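Local structure of carbohydrate esterase family 2 (CE2) (Chaetomium olivicolor, 4XVH) at residues K13-W17 and R187-D192; R81-Y87 and A135-P141; W161-I167 and S178-L184; V228-T232 and T273-A277. The protein probably removes acetyl groups from plant cell-wall polysaccharides such as xylan, joining a jelly-roll beta-sandwich domain to an SGNH/GDSL-type hydrolase domain. All coordinates share one frame; numbering follows the deposited sequence.

Contact 1: residues K13-W17 and R187-D192; sequences KELSW and RYGAND
The indole of W17 carries A190 over one face and the carbonyl of Y188 at its edge. A190 CB stands 3.8 Å from the centroid of the six-membered ring and only 10° off the ring normal, which qualifies as a CH-pi contact. At the rim, W17 NE1 donates to Y188 O over 2.8 Å; the acceptor lies near the indole plane, while the donor is tilted 29° from the carbonyl plane. The face contact and the edge bond together fix the indole against the loop. The contact joins the two domains: E14 and L15 form an edge strand of the beta-sandwich, and R187-D192 is a loop of the SGNH-hydrolase domain containing a type I beta turn from G189 to D192.

S16 grips the start of that turn. Its chi1 of 176° turns OG toward the loop, where it accepts from A190 N at 2.9 Å. Inside the loop, G189 N donates to D192 OD2 from above the carboxylate plane, and D192 OD2 is also bonded to N9. The flat guanidinium of R187 meets A190 O at its edge, NH1 to O 3.0 Å, and its NE forms a salt bridge with D194.

E14 and D192 have like charges, with E14 OE1 4.2 Å from D192 OD1; E14 OE2 has a direct partner in S89. Between these like charges lie bridging waters, which would be expected to ease the repulsion. One water donates to both E14 OE1 and D192 OD2, at 2.7 Å from each.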
# COMPACT_ATOMS: atom_id res chain seq x y z
N LYS A 13 -15.71 7.61 6.86
CA LYS A 13 -14.45 8.21 7.28
C LYS A 13 -13.52 7.20 7.96
O LYS A 13 -12.72 7.54 8.86
CB LYS A 13 -14.70 9.41 8.19
CG LYS A 13 -15.40 10.56 7.45
CD LYS A 13 -15.28 11.89 8.19
CE LYS A 13 -16.01 11.89 9.51
NZ LYS A 13 -15.92 13.24 10.18
N GLU A 14 -13.59 5.96 7.48
CA GLU A 14 -12.74 4.89 8.00
C GLU A 14 -11.39 4.87 7.31
O GLU A 14 -11.29 4.77 6.08
CB GLU A 14 -13.41 3.52 7.83
CG GLU A 14 -12.58 2.32 8.34
CD GLU A 14 -13.22 0.99 7.99
OE1 GLU A 14 -14.09 0.96 7.08
OE2 GLU A 14 -12.90 -0.03 8.63
N LEU A 15 -10.34 5.00 8.11
CA LEU A 15 -8.99 4.75 7.63
C LEU A 15 -8.77 3.25 7.64
O LEU A 15 -8.45 2.65 8.66
CB LEU A 15 -7.97 5.47 8.50
CG LEU A 15 -8.23 6.97 8.64
CD1 LEU A 15 -7.07 7.53 9.48
CD2 LEU A 15 -8.31 7.69 7.27
N SER A 16 -9.00 2.66 6.48
CA SER A 16 -9.00 1.21 6.32
C SER A 16 -7.74 0.73 5.59
O SER A 16 -6.94 -0.02 6.14
CB SER A 16 -10.25 0.77 5.56
OG SER A 16 -10.21 -0.62 5.34
N TRP A 17 -7.56 1.15 4.34
CA TRP A 17 -6.36 0.75 3.60
C TRP A 17 -5.07 1.34 4.23
O TRP A 17 -5.10 2.38 4.90
CB TRP A 17 -6.50 1.17 2.13
CG TRP A 17 -7.62 0.49 1.41
CD1 TRP A 17 -8.78 1.07 0.96
CD2 TRP A 17 -7.73 -0.92 1.10
NE1 TRP A 17 -9.59 0.11 0.37
CE2 TRP A 17 -8.96 -1.11 0.43
CE3 TRP A 17 -6.90 -2.03 1.32
CZ2 TRP A 17 -9.39 -2.37 -0.02
CZ3 TRP A 17 -7.32 -3.29 0.86
CH2 TRP A 17 -8.55 -3.44 0.20
N ARG A 187 -13.67 -2.43 -3.62
CA ARG A 187 -14.31 -1.98 -2.39
C ARG A 187 -13.83 -0.61 -1.99
O ARG A 187 -12.69 -0.29 -2.24
CB ARG A 187 -14.01 -2.98 -1.24
CG ARG A 187 -14.58 -4.38 -1.49
CD ARG A 187 -14.16 -5.31 -0.35
NE ARG A 187 -14.83 -6.60 -0.47
CZ ARG A 187 -14.77 -7.53 0.48
NH1 ARG A 187 -14.09 -7.31 1.60
NH2 ARG A 187 -15.40 -8.69 0.30
N TYR A 188 -14.68 0.19 -1.33
CA TYR A 188 -14.24 1.51 -0.87
C TYR A 188 -13.27 1.32 0.28
O TYR A 188 -12.06 1.42 0.10
CB TYR A 188 -15.41 2.40 -0.40
CG TYR A 188 -15.17 3.85 -0.81
CD1 TYR A 188 -16.16 4.60 -1.45
CD2 TYR A 188 -13.89 4.40 -0.73
CE1 TYR A 188 -15.92 5.91 -1.86
CE2 TYR A 188 -13.63 5.69 -1.15
CZ TYR A 188 -14.65 6.44 -1.70
OH TYR A 188 -14.34 7.72 -2.12
N GLY A 189 -13.80 1.05 1.48
CA GLY A 189 -12.95 0.60 2.57
C GLY A 189 -12.79 -0.89 2.43
O GLY A 189 -13.63 -1.54 1.79
N ALA A 190 -11.75 -1.45 3.04
CA ALA A 190 -11.42 -2.86 2.84
C ALA A 190 -12.53 -3.83 3.19
O ALA A 190 -12.59 -4.90 2.59
CB ALA A 190 -10.18 -3.24 3.63
N ASN A 191 -13.38 -3.49 4.16
CA ASN A 191 -14.45 -4.42 4.53
C ASN A 191 -15.81 -3.95 4.04
O ASN A 191 -16.81 -4.45 4.48
CB ASN A 191 -14.51 -4.63 6.03
CG ASN A 191 -13.23 -5.18 6.59
OD1 ASN A 191 -12.67 -4.62 7.53
ND2 ASN A 191 -12.76 -6.28 6.04
N ASP A 192 -15.83 -2.97 3.14
CA ASP A 192 -17.10 -2.51 2.58
C ASP A 192 -17.58 -3.49 1.50
O ASP A 192 -16.87 -4.41 1.12
CB ASP A 192 -16.95 -1.08 2.05
CG ASP A 192 -16.69 -0.07 3.17
OD1 ASP A 192 -16.98 -0.41 4.34
OD2 ASP A 192 -16.22 1.07 2.92
O HOH W 1 -15.01 2.33 4.95
O HOH W 2 -14.37 -1.10 5.42
O HOH W 3 -14.47 -2.16 9.06
O HOH W 4 -10.91 -1.85 7.72
O HOH W 5 -16.85 0.29 7.14

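Contact 2: residues R81-Y87 and A135-P141; sequences RRSEPAY and AALEDNP. With PEU (2,5,8,11,14,17,20,23,26,29,32,35,38,41,44,47,50,53,56,59,62,65,68,71,74,77,80-heptacosaoxadooctacontan-82-ol), chain C.
R82 and D139 bring the two loops together with their CA atoms 4.5 Å apart, and N140 N donates to R82 O (2.9 Å). The R82 side chain bends at chi3 (60°), which brings its guanidinium over the 135-141 loop. There NH2 points at A136 O, 3.0 Å away, with an N-H...O angle of 166° and the acceptor close to the guanidinium plane. D139 lies over a face of the same group, its carboxylate plane turned 41° from it, and R82 NH1 to D139 OD2 at 3.4 Å is a long salt bridge. R82 NH2 and NH1 also form salt bridges with D126 and D45, respectively, which would be expected to spread its charge. This is a seam between domains, where a loop of the N-terminal beta-sandwich meets one of the SGNH-hydrolase domain beside the ligand pocket. E84 and E138 meet with nearly coplanar carboxylates; E84 OE2 and E138 OE2 are 2.6 Å apart, a separation that suggests one of the two acids is protonated. S162 also bonds E84 OE2, and N133 bonds E138 OE2. Y87 has A135 N over one ring face and the bound polyether over the opposite face, PEU OAK being 3.8 Å from Y87 CZ.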
# COMPACT_ATOMS: atom_id res chain seq x y z
N ARG A 81 -1.78 6.11 8.00
CA ARG A 81 -1.81 4.78 8.54
C ARG A 81 -0.58 4.00 8.12
O ARG A 81 -0.30 3.90 6.98
CB ARG A 81 -3.01 4.01 8.01
CG ARG A 81 -4.07 3.66 8.99
CD ARG A 81 -5.29 3.15 8.27
NE ARG A 81 -5.50 1.73 8.18
CZ ARG A 81 -5.63 0.91 9.20
NH1 ARG A 81 -5.41 1.33 10.40
NH2 ARG A 81 -5.90 -0.33 9.00
N ARG A 82 0.06 3.37 9.06
CA ARG A 82 1.19 2.50 8.78
C ARG A 82 0.74 1.07 8.47
O ARG A 82 1.45 0.31 7.79
CB ARG A 82 2.12 2.44 10.01
CG ARG A 82 2.80 3.75 10.38
CD ARG A 82 3.22 3.76 11.83
NE ARG A 82 4.16 2.70 12.18
CZ ARG A 82 5.49 2.77 12.01
NH1 ARG A 82 6.06 3.86 11.49
NH2 ARG A 82 6.27 1.75 12.39
N SER A 83 -0.42 0.69 9.02
CA SER A 83 -0.83 -0.71 9.11
C SER A 83 -2.04 -1.03 8.24
O SER A 83 -2.51 -0.18 7.47
CB SER A 83 -1.14 -1.08 10.57
OG SER A 83 -2.12 -0.21 11.12
N GLU A 84 -2.58 -2.24 8.38
CA GLU A 84 -3.52 -2.75 7.37
C GLU A 84 -4.85 -3.22 7.97
O GLU A 84 -4.96 -3.44 9.18
CB GLU A 84 -2.86 -3.90 6.60
CG GLU A 84 -2.68 -5.16 7.49
CD GLU A 84 -2.04 -6.31 6.73
OE1 GLU A 84 -2.69 -6.83 5.77
OE2 GLU A 84 -0.89 -6.67 7.07
N PRO A 85 -5.87 -3.38 7.13
CA PRO A 85 -7.20 -3.71 7.64
C PRO A 85 -7.26 -5.01 8.45
O PRO A 85 -8.07 -5.11 9.36
CB PRO A 85 -8.07 -3.85 6.38
CG PRO A 85 -7.23 -3.42 5.24
CD PRO A 85 -5.90 -2.99 5.71
N ALA A 86 -6.38 -5.95 8.13
CA ALA A 86 -6.45 -7.26 8.78
C ALA A 86 -6.25 -7.13 10.29
O ALA A 86 -6.74 -7.96 11.03
CB ALA A 86 -5.40 -8.22 8.21
N TYR A 87 -5.53 -6.10 10.73
CA TYR A 87 -5.24 -5.93 12.15
C TYR A 87 -6.26 -5.01 12.84
O TYR A 87 -6.49 -5.13 14.04
CB TYR A 87 -3.82 -5.37 12.37
CG TYR A 87 -2.73 -6.41 12.17
CD1 TYR A 87 -2.37 -7.28 13.20
CD2 TYR A 87 -2.10 -6.56 10.93
CE1 TYR A 87 -1.38 -8.24 13.01
CE2 TYR A 87 -1.10 -7.52 10.74
CZ TYR A 87 -0.75 -8.36 11.78
OH TYR A 87 0.23 -9.31 11.56
N ALA A 135 0.67 -4.50 14.14
CA ALA A 135 0.33 -3.24 13.47
C ALA A 135 1.46 -2.23 13.70
O ALA A 135 1.83 -1.49 12.79
CB ALA A 135 -1.02 -2.67 13.99
N ALA A 136 2.00 -2.21 14.92
CA ALA A 136 3.04 -1.22 15.26
C ALA A 136 4.30 -1.39 14.39
O ALA A 136 4.96 -0.41 14.07
CB ALA A 136 3.40 -1.31 16.74
N LEU A 137 4.61 -2.62 13.99
CA LEU A 137 5.83 -2.88 13.20
C LEU A 137 5.63 -2.68 11.70
O LEU A 137 6.60 -2.57 10.94
CB LEU A 137 6.36 -4.28 13.47
CG LEU A 137 6.96 -4.44 14.89
CD1 LEU A 137 7.50 -5.85 15.12
CD2 LEU A 137 8.09 -3.42 15.14
N GLU A 138 4.37 -2.67 11.27
CA GLU A 138 4.09 -2.39 9.87
C GLU A 138 4.43 -0.93 9.59
O GLU A 138 4.27 -0.08 10.47
CB GLU A 138 2.62 -2.70 9.55
CG GLU A 138 2.32 -4.16 9.78
CD GLU A 138 1.04 -4.59 9.11
OE1 GLU A 138 0.11 -3.75 9.10
OE2 GLU A 138 0.98 -5.75 8.59
N ASP A 139 4.88 -0.63 8.38
CA ASP A 139 5.31 0.74 8.12
C ASP A 139 5.06 1.11 6.66
O ASP A 139 6.00 1.24 5.88
CB ASP A 139 6.81 0.90 8.48
CG ASP A 139 7.24 2.36 8.63
OD1 ASP A 139 6.54 3.25 8.11
OD2 ASP A 139 8.30 2.62 9.28
N ASN A 140 3.79 1.28 6.29
CA ASN A 140 3.46 1.56 4.91
C ASN A 140 4.21 2.79 4.38
O ASN A 140 4.59 2.78 3.23
CB ASN A 140 1.93 1.75 4.72
CG ASN A 140 1.54 1.89 3.25
OD1 ASN A 140 1.10 2.97 2.81
ND2 ASN A 140 1.72 0.81 2.46
N PRO A 141 4.41 3.85 5.21
CA PRO A 141 5.10 5.03 4.65
C PRO A 141 6.55 4.77 4.22
O PRO A 141 7.16 5.65 3.56
CB PRO A 141 5.06 6.05 5.80
CG PRO A 141 3.80 5.70 6.59
CD PRO A 141 3.73 4.16 6.50
CAA PEU C . -9.88 -7.47 13.80
OAB PEU C . -9.11 -8.68 13.89
CAC PEU C . -9.93 -9.90 13.71
CAD PEU C . -9.28 -11.33 13.79
OAE PEU C . -8.66 -11.62 15.06
CAF PEU C . -7.53 -10.75 15.38
CAG PEU C . -6.18 -10.90 14.67
OAH PEU C . -6.15 -10.83 13.23
CAI PEU C . -4.78 -10.81 12.74
CAJ PEU C . -4.69 -11.02 11.22
OAK PEU C . -3.31 -10.93 10.77
CAL PEU C . -3.19 -11.56 9.48
CAM PEU C . -1.77 -11.55 8.91
OAN PEU C . -1.88 -12.42 7.77
CAO PEU C . -0.62 -12.68 7.10
CAP PEU C . -1.01 -13.97 6.41
OAQ PEU C . -0.19 -14.80 5.56
CAR PEU C . 1.10 -15.26 6.06
CAS PEU C . 2.33 -14.32 6.10
OAT PEU C . 2.79 -13.86 4.77
CAU PEU C . 1.84 -13.06 4.00
CAV PEU C . 2.41 -12.66 2.62
OAW PEU C . 1.57 -11.83 1.78

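Contact 3: residues W161-I167 and S178-L184; sequences WSGKGLI and SPLMPQL. With PEU (2,5,8,11,14,17,20,23,26,29,32,35,38,41,44,47,50,53,56,59,62,65,68,71,74,77,80-heptacosaoxadooctacontan-82-ol), chain C.
The loop that follows strand 155-160 of the parallel sheet packs here against the start of the short helix 181-184. K164 reaches across: its chain bends at chi2 (-62°), and NZ donates to P179 O at 2.9 Å, in the carbonyl plane. K164 NZ is also 2.7 Å from S178 OG, a hydroxyl bonded in turn to D176. On the way, K164 CB passes 3.5 Å from M181 SD, the two side chains crossing at about a right angle, while K164 CE sits over one face of the W161 ring. L184 CD1 touches both, 3.7 Å from K164 CE and 3.9 Å from W161 CE3. In the SGNH-hydrolase fold this loop also borders the ligand pocket: a type II beta turn from W161 to K164 places G163 N to donate to PEU OAW at 2.9 Å. N215 also bonds the polyether, a pairing consistent with the oxyanion hole of SGNH hydrolases. At the helix end, L180 is the N-cap residue, and the N-H of M181 is taken up by G165 O over 3.0 Å, almost straight at 172°. L166 CD1 then rests against P182 CG, while L180 CD1 reaches I167 O at 3.4 Å.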
# COMPACT_ATOMS: atom_id res chain seq x y z
N TRP A 161 -3.28 -6.07 1.07
CA TRP A 161 -3.79 -6.86 2.19
C TRP A 161 -2.83 -8.06 2.32
O TRP A 161 -2.58 -8.74 1.34
CB TRP A 161 -5.24 -7.30 1.92
CG TRP A 161 -5.95 -8.01 3.03
CD1 TRP A 161 -5.48 -9.06 3.79
CD2 TRP A 161 -7.28 -7.74 3.49
NE1 TRP A 161 -6.44 -9.43 4.72
CE2 TRP A 161 -7.55 -8.64 4.55
CE3 TRP A 161 -8.27 -6.82 3.13
CZ2 TRP A 161 -8.78 -8.65 5.23
CZ3 TRP A 161 -9.49 -6.83 3.80
CH2 TRP A 161 -9.73 -7.73 4.84
N SER A 162 -2.29 -8.28 3.52
CA SER A 162 -1.31 -9.36 3.68
C SER A 162 -1.92 -10.72 3.38
O SER A 162 -3.05 -11.00 3.80
CB SER A 162 -0.72 -9.34 5.09
OG SER A 162 0.11 -8.18 5.20
N GLY A 163 -1.17 -11.55 2.66
CA GLY A 163 -1.54 -12.92 2.40
C GLY A 163 -2.35 -13.08 1.13
O GLY A 163 -2.62 -14.20 0.72
N LYS A 164 -2.71 -11.95 0.50
CA LYS A 164 -3.60 -12.00 -0.64
C LYS A 164 -2.86 -12.24 -1.93
O LYS A 164 -1.72 -11.81 -2.11
CB LYS A 164 -4.43 -10.72 -0.73
CG LYS A 164 -5.36 -10.52 0.46
CD LYS A 164 -6.40 -11.65 0.55
CE LYS A 164 -7.49 -11.29 1.57
NZ LYS A 164 -8.54 -12.36 1.65
N GLY A 165 -3.55 -12.89 -2.86
CA GLY A 165 -2.98 -13.14 -4.16
C GLY A 165 -3.81 -12.60 -5.32
O GLY A 165 -4.83 -11.93 -5.12
N LEU A 166 -3.35 -12.90 -6.52
CA LEU A 166 -4.05 -12.59 -7.75
C LEU A 166 -5.08 -13.67 -8.12
O LEU A 166 -6.22 -13.36 -8.44
CB LEU A 166 -3.04 -12.43 -8.88
CG LEU A 166 -3.54 -12.19 -10.30
CD1 LEU A 166 -4.29 -10.83 -10.38
CD2 LEU A 166 -2.39 -12.26 -11.31
N ILE A 167 -4.65 -14.94 -8.14
CA ILE A 167 -5.58 -16.04 -8.43
C ILE A 167 -5.81 -16.93 -7.21
O ILE A 167 -6.83 -17.57 -7.12
CB ILE A 167 -5.10 -16.94 -9.61
CG1 ILE A 167 -3.79 -17.65 -9.28
CG2 ILE A 167 -4.92 -16.11 -10.85
CD1 ILE A 167 -3.45 -18.71 -10.31
N SER A 178 -11.10 -16.91 0.79
CA SER A 178 -11.58 -15.55 0.92
C SER A 178 -11.25 -14.69 -0.33
O SER A 178 -10.62 -15.19 -1.26
CB SER A 178 -10.95 -14.95 2.19
OG SER A 178 -9.55 -14.87 2.01
N PRO A 179 -11.70 -13.41 -0.38
CA PRO A 179 -11.51 -12.64 -1.62
C PRO A 179 -10.04 -12.53 -2.07
O PRO A 179 -9.15 -12.48 -1.21
CB PRO A 179 -12.05 -11.25 -1.25
CG PRO A 179 -13.20 -11.58 -0.30
CD PRO A 179 -12.63 -12.73 0.54
N LEU A 180 -9.83 -12.53 -3.39
CA LEU A 180 -8.54 -12.19 -4.00
C LEU A 180 -8.38 -10.67 -4.15
O LEU A 180 -9.33 -9.92 -3.97
CB LEU A 180 -8.42 -12.87 -5.36
CG LEU A 180 -8.73 -14.37 -5.28
CD1 LEU A 180 -8.93 -14.99 -6.66
CD2 LEU A 180 -7.61 -15.11 -4.51
N MET A 181 -7.18 -10.20 -4.45
CA MET A 181 -6.99 -8.74 -4.57
C MET A 181 -7.91 -8.05 -5.60
O MET A 181 -8.38 -6.94 -5.33
CB MET A 181 -5.53 -8.40 -4.89
CG MET A 181 -4.63 -8.35 -3.65
SD MET A 181 -5.35 -7.62 -2.15
CE MET A 181 -5.57 -5.90 -2.62
N PRO A 182 -8.18 -8.68 -6.77
CA PRO A 182 -9.04 -7.94 -7.71
C PRO A 182 -10.41 -7.61 -7.13
O PRO A 182 -10.91 -6.50 -7.30
CB PRO A 182 -9.15 -8.91 -8.92
CG PRO A 182 -7.75 -9.61 -8.90
CD PRO A 182 -7.57 -9.87 -7.40
N GLN A 183 -11.01 -8.56 -6.42
CA GLN A 183 -12.28 -8.32 -5.76
C GLN A 183 -12.16 -7.21 -4.71
O GLN A 183 -13.02 -6.35 -4.62
CB GLN A 183 -12.82 -9.62 -5.12
CG GLN A 183 -14.09 -9.46 -4.29
CD GLN A 183 -14.53 -10.80 -3.65
OE1 GLN A 183 -13.91 -11.83 -3.89
NE2 GLN A 183 -15.60 -10.77 -2.85
N LEU A 184 -11.10 -7.27 -3.91
CA LEU A 184 -10.89 -6.30 -2.85
C LEU A 184 -10.72 -4.91 -3.43
O LEU A 184 -11.16 -3.92 -2.85
CB LEU A 184 -9.67 -6.70 -2.01
CG LEU A 184 -9.99 -7.99 -1.20
CD1 LEU A 184 -8.79 -8.49 -0.39
CD2 LEU A 184 -11.23 -7.84 -0.32
CAA PEU C . -9.88 -7.47 13.80
OAB PEU C . -9.11 -8.68 13.89
CAC PEU C . -9.93 -9.90 13.71
CAD PEU C . -9.28 -11.33 13.79
OAE PEU C . -8.66 -11.62 15.06
CAF PEU C . -7.53 -10.75 15.38
CAG PEU C . -6.18 -10.90 14.67
OAH PEU C . -6.15 -10.83 13.23
CAI PEU C . -4.78 -10.81 12.74
CAJ PEU C . -4.69 -11.02 11.22
OAK PEU C . -3.31 -10.93 10.77
CAL PEU C . -3.19 -11.56 9.48
CAM PEU C . -1.77 -11.55 8.91
OAN PEU C . -1.88 -12.42 7.77
CAO PEU C . -0.62 -12.68 7.10
CAP PEU C . -1.01 -13.97 6.41
OAQ PEU C . -0.19 -14.80 5.56
CAR PEU C . 1.10 -15.26 6.06
CAS PEU C . 2.33 -14.32 6.10
OAT PEU C . 2.79 -13.86 4.77
CAU PEU C . 1.84 -13.06 4.00
CAV PEU C . 2.41 -12.66 2.62
OAW PEU C . 1.57 -11.83 1.78

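Contact 4: residues V228-T232 and T273-A277; sequences VAAYT and TQTNA
Y231 presents the edge of its ring to A277, whose CB lies near the ring plane, 3.8 Å from Y231 CD2. Farther out along the ring, Q274 runs obliquely past, its amide plane inclined to the ring plane. Q274 has CG anti to the backbone N (chi1 -173°) and an extended chain beyond it, which carries the amide out to the phenol end. There Q274 NE2 donates to Y231 OH over 3.2 Å; the N-H...O angle is 162°, and the hydroxyl lies near the amide plane. The same hydroxyl is bonded to the carbonyl of L212, whereas Q274 OE1 accepts from the backbone N of S256, so both polar ends are tied to loops beyond the helices.

The backbones carrying these groups are helices 228-243 and 270-285 of the SGNH-hydrolase domain, an alpha/beta fold built round a parallel sheet. The axes of their short segments 228-232 and 273-277 approach to 10.1 Å and cross at -45°. The nearest CA pair is T232 and A277, 5.5 Å apart, with the methyl of A277 directed at the facing helix.

T232 OG1 comes within 3.4 Å of A277 CB. This hydroxyl turns back to donate to V228 O, which it meets from well above the carbonyl plane; V228 O also accepts the helical bond from T232 N. Both methyl branches of V228 meet the other helix: CG1 touches A277, and CG2 lies 3.7 Å from T273 CG2. T273 OG1 is meanwhile bonded to A269 O.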
# COMPACT_ATOMS: atom_id res chain seq x y z
N VAL A 228 0.55 -21.59 -14.16
CA VAL A 228 1.24 -20.40 -14.65
C VAL A 228 0.43 -19.65 -15.69
O VAL A 228 0.38 -18.40 -15.69
CB VAL A 228 2.61 -20.74 -15.23
CG1 VAL A 228 3.28 -19.50 -15.81
CG2 VAL A 228 3.49 -21.32 -14.12
N ALA A 229 -0.22 -20.41 -16.57
CA ALA A 229 -1.02 -19.84 -17.63
C ALA A 229 -2.16 -19.06 -17.03
O ALA A 229 -2.47 -17.95 -17.48
CB ALA A 229 -1.54 -20.94 -18.56
N ALA A 230 -2.79 -19.61 -15.99
CA ALA A 230 -3.88 -18.92 -15.30
C ALA A 230 -3.37 -17.67 -14.60
O ALA A 230 -4.03 -16.63 -14.61
CB ALA A 230 -4.55 -19.85 -14.32
N TYR A 231 -2.18 -17.74 -14.01
CA TYR A 231 -1.61 -16.55 -13.34
C TYR A 231 -1.39 -15.43 -14.37
O TYR A 231 -1.80 -14.27 -14.18
CB TYR A 231 -0.30 -16.93 -12.65
CG TYR A 231 0.49 -15.79 -12.05
CD1 TYR A 231 0.06 -15.13 -10.89
CD2 TYR A 231 1.70 -15.40 -12.62
CE1 TYR A 231 0.80 -14.09 -10.35
CE2 TYR A 231 2.44 -14.36 -12.10
CZ TYR A 231 2.01 -13.71 -10.97
OH TYR A 231 2.79 -12.68 -10.46
N THR A 232 -0.78 -15.79 -15.49
CA THR A 232 -0.56 -14.87 -16.60
C THR A 232 -1.88 -14.28 -17.12
O THR A 232 -2.01 -13.06 -17.28
CB THR A 232 0.15 -15.59 -17.75
OG1 THR A 232 1.34 -16.23 -17.27
CG2 THR A 232 0.51 -14.60 -18.87
N THR A 273 10.25 -18.29 -13.09
CA THR A 273 8.91 -18.65 -13.59
C THR A 273 7.94 -17.45 -13.48
O THR A 273 7.22 -17.13 -14.44
CB THR A 273 8.34 -19.86 -12.84
OG1 THR A 273 9.21 -20.99 -13.03
CG2 THR A 273 6.96 -20.23 -13.38
N GLN A 274 7.93 -16.78 -12.32
CA GLN A 274 7.08 -15.59 -12.13
C GLN A 274 7.49 -14.47 -13.06
O GLN A 274 6.65 -13.76 -13.62
CB GLN A 274 7.12 -15.06 -10.70
CG GLN A 274 6.09 -13.93 -10.47
CD GLN A 274 6.44 -13.02 -9.30
OE1 GLN A 274 7.61 -12.92 -8.91
NE2 GLN A 274 5.42 -12.36 -8.74
N THR A 275 8.80 -14.30 -13.22
CA THR A 275 9.32 -13.21 -14.02
C THR A 275 8.89 -13.36 -15.46
O THR A 275 8.38 -12.41 -16.06
CB THR A 275 10.84 -13.14 -13.92
OG1 THR A 275 11.17 -12.83 -12.56
CG2 THR A 275 11.39 -12.07 -14.85
N ASN A 276 9.03 -14.57 -15.99
CA ASN A 276 8.64 -14.81 -17.37
C ASN A 276 7.13 -14.66 -17.58
O ASN A 276 6.69 -14.13 -18.61
CB ASN A 276 9.09 -16.22 -17.81
CG ASN A 276 10.60 -16.31 -17.99
OD1 ASN A 276 11.26 -15.30 -18.24
ND2 ASN A 276 11.15 -17.53 -17.90
N ALA A 277 6.35 -15.13 -16.61
CA ALA A 277 4.90 -14.98 -16.68
C ALA A 277 4.49 -13.50 -16.73
O ALA A 277 3.62 -13.11 -17.51
CB ALA A 277 4.23 -15.66 -15.51

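Contacts 1 and 2 both join the N-terminal beta-sandwich to the hydrolase domain, their centres about 14 Å apart. They touch through R81, which reaches S16 O, and through P85 against A190. Contact 3 lies within the hydrolase domain, its centre about 15 Å from that of contact 1 and about 17 Å from that of contact 2; W161 packs on A190 and N191. Along the chain, contacts 2 and 3 follow in series inside the loop closed by contact 1, whereas contact 4 comes later. Its centre is about 17 Å from that of contact 3, which it meets through L166 and I167, and about 30 and 29 Å from those of contacts 1 and 2, without touching them. Contact 2 carries the interdomain seam to the polyether, which contact 3 touches from within the hydrolase domain.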